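Local coordinates for protein beta-1,4-exocellulase (PDB 4B4H) that probably hydrolyses beta-1,4-glycosidic bonds of cellulose as a cellobiohydrolase, the chain being the family 6 catalytic domain of a longer, modular bacterial enzyme, at residues Leu12-Pro16 with Val17-Lys21; Trp39-Arg42 with Ile43-Glu47; Asp185-His189 with Gly190-Trp194; Val340-Ala343 with Pro344-Ala348. All blocks are in the same frame, centred on the assembly; numbering follows the deposited sequence. Where two conformers were deposited one is given.

Contact 1 (Leu12-Pro16 with Val17-Lys21); sequences LYVNP and VWSAK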
loop_
_atom_site.group_PDB
_atom_site.type_symbol
_atom_site.label_atom_id
_atom_site.label_comp_id
_atom_site.label_asym_id
_atom_site.label_seq_id
_atom_site.Cartn_x
_atom_site.Cartn_y
_atom_site.Cartn_z
ATOM N N LEU A 12 -19.125 -3.961 -0.466
ATOM C CA LEU A 12 -17.995 -3.038 -0.471
ATOM C C LEU A 12 -18.361 -1.702 -1.122
ATOM O O LEU A 12 -19.029 -1.659 -2.153
ATOM C CB LEU A 12 -16.759 -3.657 -1.153
ATOM C CG LEU A 12 -16.451 -5.150 -0.926
ATOM C CD1 LEU A 12 -15.296 -5.601 -1.821
ATOM C CD2 LEU A 12 -16.183 -5.496 0.539
ATOM N N TYR A 13 -17.902 -0.613 -0.506
ATOM C CA TYR A 13 -18.102 0.744 -1.031
ATOM C C TYR A 13 -17.622 0.887 -2.477
ATOM O O TYR A 13 -16.557 0.382 -2.817
ATOM C CB TYR A 13 -17.321 1.746 -0.173
ATOM C CG TYR A 13 -17.520 3.190 -0.560
ATOM C CD1 TYR A 13 -18.777 3.779 -0.478
ATOM C CD2 TYR A 13 -16.455 3.967 -1.035
ATOM C CE1 TYR A 13 -18.974 5.099 -0.827
ATOM C CE2 TYR A 13 -16.642 5.299 -1.389
ATOM C CZ TYR A 13 -17.920 5.852 -1.292
ATOM O OH TYR A 13 -18.171 7.168 -1.616
ATOM N N VAL A 14 -18.394 1.592 -3.305
ATOM C CA VAL A 14 -17.932 1.990 -4.649
ATOM C C VAL A 14 -17.840 3.518 -4.683
ATOM O O VAL A 14 -18.826 4.222 -4.449
ATOM C CB VAL A 14 -18.842 1.455 -5.790
ATOM C CG1 VAL A 14 -18.303 1.844 -7.163
ATOM C CG2 VAL A 14 -18.959 -0.060 -5.712
ATOM N N ASN A 15 -16.650 4.030 -4.968
ATOM C CA ASN A 15 -16.423 5.472 -4.954
ATOM C C ASN A 15 -16.949 6.062 -6.248
ATOM O O ASN A 15 -16.400 5.777 -7.320
ATOM C CB ASN A 15 -14.934 5.778 -4.773
ATOM C CG ASN A 15 -14.622 7.268 -4.789
ATOM O OD1 ASN A 15 -15.489 8.096 -5.077
ATOM N ND2 ASN A 15 -13.376 7.614 -4.495
ATOM N N PRO A 16 -18.028 6.873 -6.161
ATOM C CA PRO A 16 -18.666 7.373 -7.381
ATOM C C PRO A 16 -17.707 8.226 -8.206
ATOM O O PRO A 16 -17.740 8.174 -9.431
ATOM C CB PRO A 16 -19.808 8.258 -6.860
ATOM C CG PRO A 16 -19.953 7.939 -5.409
ATOM C CD PRO A 16 -18.595 7.500 -4.953
ATOM N N VAL A 17 -16.854 8.990 -7.524
ATOM C CA VAL A 17 -15.840 9.813 -8.178
ATOM C C VAL A 17 -14.923 8.945 -9.052
ATOM O O VAL A 17 -14.828 9.150 -10.270
ATOM C CB VAL A 17 -15.008 10.618 -7.143
ATOM C CG1 VAL A 17 -14.019 11.547 -7.835
ATOM C CG2 VAL A 17 -15.919 11.425 -6.232
ATOM N N TRP A 18 -14.252 7.970 -8.433
ATOM C CA TRP A 18 -13.383 7.055 -9.175
ATOM C C TRP A 18 -14.123 6.317 -10.262
ATOM O O TRP A 18 -13.648 6.213 -11.397
ATOM C CB TRP A 18 -12.682 6.061 -8.243
ATOM C CG TRP A 18 -11.854 5.065 -9.026
ATOM C CD1 TRP A 18 -10.588 5.249 -9.570
ATOM C CD2 TRP A 18 -12.253 3.715 -9.456
ATOM N NE1 TRP A 18 -10.183 4.133 -10.272
ATOM C CE2 TRP A 18 -11.132 3.180 -10.234
ATOM C CE3 TRP A 18 -13.378 2.924 -9.269
ATOM C CZ2 TRP A 18 -11.162 1.918 -10.788
ATOM C CZ3 TRP A 18 -13.396 1.646 -9.839
ATOM C CH2 TRP A 18 -12.310 1.155 -10.570
ATOM N N SER A 19 -15.298 5.790 -9.926
ATOM C CA SER A 19 -16.080 5.008 -10.875
ATOM C C SER A 19 -16.342 5.748 -12.194
ATOM O O SER A 19 -16.317 5.128 -13.266
ATOM C CB SER A 19 -17.406 4.565 -10.252
ATOM O OG SER A 19 -18.121 3.747 -11.163
ATOM N N ALA A 20 -16.595 7.055 -12.100
ATOM C CA ALA A 20 -16.939 7.867 -13.264
ATOM C C ALA A 20 -15.759 8.044 -14.220
ATOM O O ALA A 20 -15.950 8.164 -15.428
ATOM C CB ALA A 20 -17.494 9.219 -12.833
ATOM N N LYS A 21 -14.539 8.035 -13.686
ATOM C CA LYS A 21 -13.343 8.125 -14.531
ATOM C C LYS A 21 -12.993 6.791 -15.194
ATOM O O LYS A 21 -12.476 6.768 -16.310
ATOM C CB LYS A 21 -12.148 8.643 -13.730
ATOM C CG LYS A 21 -12.392 9.978 -13.062
ATOM C CD LYS A 21 -11.226 10.352 -12.169
ATOM C CE LYS A 21 -11.157 11.861 -12.009
ATOM N NZ LYS A 21 -12.295 12.399 -11.215
#
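Asn15 sits at the N-cap of helix 16-24 and accepts from Val17, at the point where a loop following a parallel strand becomes the helix that begins at Pro16. Followed outward, the asparagine side chain meets something at every step. Its CB lies 4.1 Å from Trp18 CB. With CG anti to the backbone N (chi1 178°), the amide is carried forward over the first turn, where CG approaches the N-H groups of Val17 and Trp18. At the end of the chain the two branches part: OD1 accepts a weak, bent capping bond from Val17 N at 2.9 Å and also touches Val17 CB, while ND2 rests near Trp18 CB. The amide plane is turned 47° from the indole plane.

The main chain of Asn15 serves the helix as well, since its O receives Ser19 N at 2.8 Å in a bond that is straight at both the hydrogen and the carbonyl. Pro16, which has no N-H to offer, fits the first turn of the helix and gives its O to Ala20 N at 3.1 Å. Beyond these segments, Ser19 OG bonds to Ala32 O and Trp18 NE1 to Pro355 O, tying the capped helix to two neighbouring loops. One residue before Asn15 there is a looser contact, Val14 CG1 lying 4.2 Å from Ser19 CB.

Contact 2 (Trp39-Arg42 with Ile43-Glu47); sequences WLDR and IGAIE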
loop_
_atom_site.group_PDB
_atom_site.type_symbol
_atom_site.label_atom_id
_atom_site.label_comp_id
_atom_site.label_asym_id
_atom_site.label_seq_id
_atom_site.Cartn_x
_atom_site.Cartn_y
_atom_site.Cartn_z
ATOM N N TRP A 39 -8.712 8.149 -0.210
ATOM C CA TRP A 39 -7.419 8.579 0.339
ATOM C C TRP A 39 -7.472 9.914 1.017
ATOM O O TRP A 39 -7.722 10.940 0.376
ATOM C CB TRP A 39 -6.368 8.617 -0.754
ATOM C CG TRP A 39 -5.922 7.246 -1.179
ATOM C CD1 TRP A 39 -6.705 6.220 -1.716
ATOM C CD2 TRP A 39 -4.568 6.671 -1.091
ATOM N NE1 TRP A 39 -5.948 5.103 -1.948
ATOM C CE2 TRP A 39 -4.669 5.301 -1.619
ATOM C CE3 TRP A 39 -3.331 7.146 -0.675
ATOM C CZ2 TRP A 39 -3.572 4.459 -1.697
ATOM C CZ3 TRP A 39 -2.228 6.289 -0.764
ATOM C CH2 TRP A 39 -2.347 4.980 -1.271
ATOM N N LEU A 40 -7.220 9.928 2.320
ATOM C CA LEU A 40 -7.107 11.212 3.013
ATOM C C LEU A 40 -5.626 11.556 3.154
ATOM O O LEU A 40 -5.001 11.304 4.186
ATOM C CB LEU A 40 -7.849 11.224 4.360
ATOM C CG LEU A 40 -9.286 10.667 4.447
ATOM C CD1 LEU A 40 -9.878 10.833 5.843
ATOM C CD2 LEU A 40 -10.242 11.256 3.416
ATOM N N ASP A 41 -5.065 12.082 2.069
ATOM C CA ASP A 41 -3.632 12.265 1.944
ATOM C C ASP A 41 -3.205 13.696 2.232
ATOM O O ASP A 41 -2.043 14.057 2.029
ATOM C CB ASP A 41 -3.166 11.812 0.557
ATOM C CG ASP A 41 -3.763 12.639 -0.570
ATOM O OD1 ASP A 41 -4.932 13.088 -0.480
ATOM O OD2 ASP A 41 -3.052 12.839 -1.579
ATOM N N ARG A 42 -4.155 14.503 2.702
ATOM C CA ARG A 42 -3.864 15.869 3.142
ATOM C C ARG A 42 -5.051 16.392 3.945
ATOM O O ARG A 42 -6.148 15.836 3.873
ATOM C CB ARG A 42 -3.511 16.790 1.961
ATOM C CG ARG A 42 -4.568 16.860 0.868
ATOM C CD ARG A 42 -4.011 17.435 -0.424
ATOM N NE ARG A 42 -5.088 17.753 -1.359
ATOM C CZ ARG A 42 -5.799 16.844 -2.019
ATOM N NH1 ARG A 42 -5.552 15.553 -1.855
ATOM N NH2 ARG A 42 -6.759 17.229 -2.847
ATOM N N ILE A 43 -4.815 17.442 4.733
ATOM C CA ILE A 43 -5.847 18.018 5.605
ATOM C C ILE A 43 -7.122 18.370 4.821
ATOM O O ILE A 43 -8.233 18.154 5.316
ATOM C CB ILE A 43 -5.314 19.230 6.421
ATOM C CG1 ILE A 43 -4.280 18.765 7.468
ATOM C CG2 ILE A 43 -6.459 19.985 7.096
ATOM C CD1 ILE A 43 -3.507 19.880 8.150
ATOM N N GLY A 44 -6.956 18.849 3.590
ATOM C CA GLY A 44 -8.076 19.347 2.786
ATOM C C GLY A 44 -9.016 18.269 2.278
ATOM O O GLY A 44 -10.140 18.561 1.848
ATOM N N ALA A 45 -8.569 17.019 2.334
ATOM C CA ALA A 45 -9.379 15.898 1.867
ATOM C C ALA A 45 -10.481 15.540 2.869
ATOM O O ALA A 45 -11.445 14.833 2.537
ATOM C CB ALA A 45 -8.492 14.690 1.598
ATOM N N ILE A 46 -10.318 16.005 4.104
ATOM C CA ILE A 46 -11.233 15.651 5.182
ATOM C C ILE A 46 -12.600 16.287 4.928
ATOM O O ILE A 46 -13.611 15.585 4.826
ATOM C CB ILE A 46 -10.650 16.052 6.558
ATOM C CG1 ILE A 46 -9.307 15.341 6.792
ATOM C CG2 ILE A 46 -11.622 15.738 7.691
ATOM C CD1 ILE A 46 -8.485 15.937 7.924
ATOM N N GLU A 47 -12.607 17.610 4.805
ATOM C CA GLU A 47 -13.798 18.360 4.407
ATOM C C GLU A 47 -14.057 18.327 2.904
ATOM O O GLU A 47 -15.171 18.612 2.462
ATOM C CB GLU A 47 -13.703 19.806 4.898
ATOM C CG GLU A 47 -14.006 19.970 6.379
ATOM C CD GLU A 47 -15.474 19.751 6.711
ATOM O OE1 GLU A 47 -16.338 20.328 6.013
ATOM O OE2 GLU A 47 -15.765 19.000 7.667
#
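Ala45 turns its methyl group back onto the chain that leads into its own short, weakly bonded helix, and the nearest atom it meets there is Arg42 O, 3.5 Å from Ala45 CB. The same carbonyl oxygen accepts from Ala45 N at 3.1 Å; the N-H points well at it (157°), but the donor sits above the carbonyl plane. Leu40 closes the apolar side, with CD2 4.3 Å from Ala45 CB and 3.9 Å from Ala45 O.

Around this bend lies a second shell. In one of its two modelled conformers Arg42 has CG between its backbone N and carbonyl carbon (chi1 56°), and the extended chain beyond brings the guanidinium edge-on to the Asp41 carboxylate. The salt bridge this makes, Arg42 NH1 to Asp41 OD1 at 2.9 Å, is tentative, and the hydrogen bond within it is weak. Further out, Glu97 OE2 accepts from Ile43 N, and Leu40 and Ile46 both pack on Ile114 of helix 103-121.

The Trp39 indole extends away from the helix, its NE1 bonded to Val352 O. Trp39 and Asp41 are both predicted to bind substrate, so this strand-to-helix turn, at the C-terminal end of a parallel strand, is consistent with the substrate site of a family 6 glycoside hydrolase.

Contact 3 (Asp185-His189 with Gly190-Trp194); sequences DAAHH and GWIGW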
loop_
_atom_site.group_PDB
_atom_site.type_symbol
_atom_site.label_atom_id
_atom_site.label_comp_id
_atom_site.label_asym_id
_atom_site.label_seq_id
_atom_site.Cartn_x
_atom_site.Cartn_y
_atom_site.Cartn_z
ATOM N N ASP A 185 0.118 -0.263 7.819
ATOM C CA ASP A 185 0.818 -0.580 6.603
ATOM C C ASP A 185 2.133 -1.296 6.913
ATOM O O ASP A 185 2.883 -0.872 7.790
ATOM C CB ASP A 185 1.101 0.662 5.766
ATOM C CG ASP A 185 1.733 0.308 4.456
ATOM O OD1 ASP A 185 0.976 -0.041 3.514
ATOM O OD2 ASP A 185 2.982 0.330 4.385
ATOM N N ALA A 186 2.425 -2.349 6.151
ATOM C CA ALA A 186 3.555 -3.239 6.422
ATOM C C ALA A 186 4.447 -3.389 5.189
ATOM O O ALA A 186 5.017 -4.467 4.919
ATOM C CB ALA A 186 3.019 -4.599 6.862
ATOM N N ALA A 187 4.561 -2.288 4.449
ATOM C CA ALA A 187 5.400 -2.238 3.260
ATOM C C ALA A 187 5.098 -3.423 2.328
ATOM O O ALA A 187 3.928 -3.778 2.089
ATOM C CB ALA A 187 6.878 -2.235 3.660
ATOM N N HIS A 188 6.158 -4.018 1.793
ATOM C CA HIS A 188 6.049 -5.184 0.895
ATOM C C HIS A 188 7.309 -6.005 0.966
ATOM O O HIS A 188 8.302 -5.583 1.570
ATOM C CB HIS A 188 5.685 -4.763 -0.535
ATOM C CG HIS A 188 6.758 -3.973 -1.236
ATOM N ND1 HIS A 188 7.512 -4.498 -2.213
ATOM C CD2 HIS A 188 7.171 -2.648 -1.087
ATOM C CE1 HIS A 188 8.373 -3.574 -2.663
ATOM N NE2 HIS A 188 8.169 -2.441 -1.969
ATOM N N HIS A 189 7.276 -7.197 0.376
ATOM C CA HIS A 189 8.342 -8.168 0.616
ATOM C C HIS A 189 9.647 -7.715 0.037
ATOM O O HIS A 189 10.714 -8.009 0.597
ATOM C CB HIS A 189 7.937 -9.581 0.174
ATOM C CG HIS A 189 8.130 -9.861 -1.296
ATOM N ND1 HIS A 189 7.158 -9.666 -2.214
ATOM C CD2 HIS A 189 9.220 -10.373 -1.986
ATOM C CE1 HIS A 189 7.621 -10.022 -3.435
ATOM N NE2 HIS A 189 8.876 -10.458 -3.287
ATOM N N GLY A 190 9.582 -6.974 -1.066
ATOM C CA GLY A 190 10.766 -6.372 -1.672
ATOM C C GLY A 190 11.342 -5.189 -0.914
ATOM O O GLY A 190 12.193 -4.486 -1.442
ATOM N N TRP A 191 10.870 -4.950 0.305
ATOM C CA TRP A 191 11.429 -3.916 1.172
ATOM C C TRP A 191 11.913 -4.506 2.469
ATOM O O TRP A 191 13.057 -4.277 2.869
ATOM C CB TRP A 191 10.389 -2.824 1.432
ATOM C CG TRP A 191 10.847 -1.600 2.199
ATOM C CD1 TRP A 191 12.034 -1.400 2.920
ATOM C CD2 TRP A 191 10.084 -0.370 2.393
ATOM N NE1 TRP A 191 12.056 -0.153 3.493
ATOM C CE2 TRP A 191 10.915 0.515 3.219
ATOM C CE3 TRP A 191 8.843 0.078 1.967
ATOM C CZ2 TRP A 191 10.491 1.782 3.588
ATOM C CZ3 TRP A 191 8.427 1.355 2.341
ATOM C CH2 TRP A 191 9.230 2.184 3.141
ATOM N N ILE A 192 11.060 -5.293 3.130
ATOM C CA ILE A 192 11.387 -5.782 4.473
ATOM C C ILE A 192 11.360 -7.311 4.582
ATOM O O ILE A 192 11.103 -7.872 5.655
ATOM C CB ILE A 192 10.522 -5.103 5.566
ATOM C CG1 ILE A 192 9.050 -5.509 5.441
ATOM C CG2 ILE A 192 10.692 -3.586 5.528
ATOM C CD1 ILE A 192 8.217 -5.219 6.670
ATOM N N GLY A 193 11.660 -7.981 3.472
ATOM C CA GLY A 193 11.628 -9.437 3.439
ATOM C C GLY A 193 12.915 -10.129 3.864
ATOM O O GLY A 193 12.916 -11.338 4.035
ATOM N N TRP A 194 14.000 -9.367 4.020
ATOM C CA TRP A 194 15.315 -9.926 4.382
ATOM C C TRP A 194 15.466 -10.286 5.837
ATOM O O TRP A 194 14.873 -9.655 6.717
ATOM C CB TRP A 194 16.423 -8.955 3.997
ATOM C CG TRP A 194 16.634 -8.834 2.515
ATOM C CD1 TRP A 194 17.560 -9.513 1.730
ATOM C CD2 TRP A 194 15.906 -7.970 1.583
ATOM N NE1 TRP A 194 17.458 -9.138 0.422
ATOM C CE2 TRP A 194 16.485 -8.218 0.260
ATOM C CE3 TRP A 194 14.865 -7.051 1.706
ATOM C CZ2 TRP A 194 16.033 -7.559 -0.870
ATOM C CZ3 TRP A 194 14.420 -6.394 0.558
ATOM C CH2 TRP A 194 14.988 -6.650 -0.701
#
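His188 O is the polar centre of this turn, gripped by two backbone donors of the residues that follow. Ile192 N reaches it at 3.2 Å, nearly in line with the carbonyl, whereas Trp191 N comes from above the carbonyl plane at 2.9 Å. One oxygen thus takes two N-H groups of the short helix 189-192, with His188 at its N-cap position. Just upstream, Asp185 OD2 accepts from Ala187 N at 3.1 Å, an Asx turn that bends the chain as it leaves strand 180-185. The other carboxylate oxygen, OD1, is held by Thr226 OG1.

Among the aromatic contacts, the His188 ring lies beneath the start of Trp191: Trp191 N stands 4.1 Å above the ring plane, over its centre, and Trp191 CB is over the same ring. His188 CD2 in turn meets the indole at its edge, the two side chains crossing at about a right angle. Gly190 N sits over one face of the His189 ring, 3.2 Å from His189 CG.

Apolar contacts gather round Ala187, whose CB is 3.5 Å from Trp191 CE3 and 4.3 Å from Ile192 CG1. A chi1 of -174° in Trp191 brings the six-membered part of the indole, at CE3, up to this methyl. Separately, the Ile192 CD1 methyl makes a van der Waals contact with a carbonyl, 3.7 Å from Ala186 O.

Outside partners fix the polar ends: Ser230 OG bonds to His188 ND1, and Thr143 OG1 to Trp191 NE1. His188 and Trp191 are predicted substrate-binding residues, and Trp191 touches Asp136, the predicted proton donor. The arrangement is consistent with a strand-end loop lining the active site of a family 6 cellobiohydrolase.

Contact 4 (Val340-Ala343 with Pro344-Ala348); sequences VNPA and PGVDA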
loop_
_atom_site.group_PDB
_atom_site.type_symbol
_atom_site.label_atom_id
_atom_site.label_comp_id
_atom_site.label_asym_id
_atom_site.label_seq_id
_atom_site.Cartn_x
_atom_site.Cartn_y
_atom_site.Cartn_z
ATOM N N VAL A 340 -12.713 -11.813 -0.407
ATOM C CA VAL A 340 -12.755 -12.022 1.041
ATOM C C VAL A 340 -12.074 -13.326 1.451
ATOM O O VAL A 340 -12.318 -14.369 0.835
ATOM C CB VAL A 340 -14.221 -12.013 1.528
ATOM C CG1 VAL A 340 -14.302 -12.225 3.033
ATOM C CG2 VAL A 340 -14.910 -10.722 1.119
ATOM N N ASN A 341 -11.197 -13.252 2.456
ATOM C CA ASN A 341 -10.484 -14.409 3.021
ATOM C C ASN A 341 -9.978 -15.417 1.969
ATOM O O ASN A 341 -10.326 -16.608 1.997
ATOM C CB ASN A 341 -11.358 -15.063 4.113
ATOM C CG ASN A 341 -10.640 -16.150 4.888
ATOM O OD1 ASN A 341 -11.259 -17.162 5.253
ATOM N ND2 ASN A 341 -9.355 -15.981 5.134
ATOM N N PRO A 342 -9.165 -14.941 1.014
ATOM C CA PRO A 342 -8.638 -15.768 -0.085
ATOM C C PRO A 342 -7.612 -16.840 0.307
ATOM O O PRO A 342 -7.377 -17.775 -0.470
ATOM C CB PRO A 342 -7.986 -14.746 -1.000
ATOM C CG PRO A 342 -7.533 -13.676 -0.065
ATOM C CD PRO A 342 -8.612 -13.571 0.972
ATOM N N ALA A 343 -7.017 -16.713 1.491
ATOM C CA ALA A 343 -5.889 -17.546 1.893
ATOM C C ALA A 343 -5.750 -17.515 3.410
ATOM O O ALA A 343 -6.230 -16.580 4.026
ATOM C CB ALA A 343 -4.614 -17.018 1.239
ATOM N N PRO A 344 -5.098 -18.535 4.011
ATOM C CA PRO A 344 -4.853 -18.549 5.459
ATOM C C PRO A 344 -4.298 -17.212 5.988
ATOM O O PRO A 344 -3.260 -16.741 5.511
ATOM C CB PRO A 344 -3.824 -19.675 5.624
ATOM C CG PRO A 344 -4.137 -20.621 4.506
ATOM C CD PRO A 344 -4.717 -19.818 3.373
ATOM N N GLY A 345 -5.011 -16.609 6.939
ATOM C CA GLY A 345 -4.534 -15.395 7.613
ATOM C C GLY A 345 -4.753 -14.060 6.930
ATOM O O GLY A 345 -4.419 -13.025 7.502
ATOM N N VAL A 346 -5.310 -14.085 5.717
ATOM C CA VAL A 346 -5.630 -12.895 4.942
ATOM C C VAL A 346 -7.140 -12.592 5.043
ATOM O O VAL A 346 -7.973 -13.422 4.680
ATOM C CB VAL A 346 -5.189 -13.052 3.467
ATOM C CG1 VAL A 346 -5.587 -11.852 2.623
ATOM C CG2 VAL A 346 -3.698 -13.326 3.375
ATOM N N ASP A 347 -7.494 -11.437 5.602
ATOM C CA ASP A 347 -8.885 -10.970 5.666
ATOM C C ASP A 347 -9.472 -10.687 4.285
ATOM O O ASP A 347 -10.672 -10.860 4.068
ATOM C CB ASP A 347 -9.023 -9.694 6.526
ATOM C CG ASP A 347 -8.934 -9.953 8.021
ATOM O OD1 ASP A 347 -9.033 -11.110 8.466
ATOM O OD2 ASP A 347 -8.764 -8.970 8.783
ATOM N N ALA A 348 -8.630 -10.221 3.363
ATOM C CA ALA A 348 -9.054 -9.853 2.031
ATOM C C ALA A 348 -7.899 -9.438 1.144
ATOM O O ALA A 348 -6.845 -8.984 1.620
ATOM C CB ALA A 348 -10.050 -8.713 2.100
#
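Pro342 and Val346 set their side chains across each other at about a right angle, the proline ring laying CG 3.8 Å from Val346 CG1. A chi1 of 177° sends CG1 to the side opposite the valine's own N, which presents that branch to the ring and leaves CG2 to approach Ala343 CB at 4.4 Å. The three residues thus form a small apolar patch, and Leu263 of helix 262-276 packs against both Ala343 and Val346.

Asn341 uses its side chain differently, reaching across the bend to the backbone of Val346. Its ND2 donates to Val346 O at 2.9 Å along a nearly straight N-H (166°), and the acceptor lies close to the plane of the amide. Asn341 CA also comes within 3.2 Å of Val346 O, a CA-H...O contact, so that oxygen is approached by two groups of one residue.

The chain reverses here through a type II beta turn from Ala343 to Val346, part of the link between the short antiparallel strand 339-340 and strand 346-350 of the central sheet. Pro344 and Gly345 occupy the corners, Gly345 with positive phi, and Val346 N closes the turn on Ala343 O at 3.2 Å. Behind it, Asn341 N bonds to Asp347 O at 2.9 Å from above the carbonyl plane, and Val340 faces Ala348 as a non-hydrogen-bonded antiparallel pair.

Asp347 directs its CB away from the facing chain. Its OD2 bonds to Tyr183 OH, and its carboxylate lies near that of Asp4, a calcium ligand in a structure of this protein, though no calcium is bound to this chain here.

The four contacts follow one another along the chain, and none touches another. All are local contacts at or near the ends of strands of one mixed, mainly parallel sheet. Contact 2 and contact 3 carry predicted substrate-binding residues from opposite sides of the chain's centre; their centres are 26 Å apart, but their nearest atoms only about 8 Å. Contact 1 stands about 6 Å from contact 2 at the nearest atoms, and its Trp18 side chain comes within about 4 Å of that of Glu357, another predicted substrate-binding residue. Contact 4 lies about 5 Å from contact 1 by nearest atoms; its Asp347 side chain is about 5 Å from that of Asp4 and 8 Å from that of Asp281, both calcium-site residues.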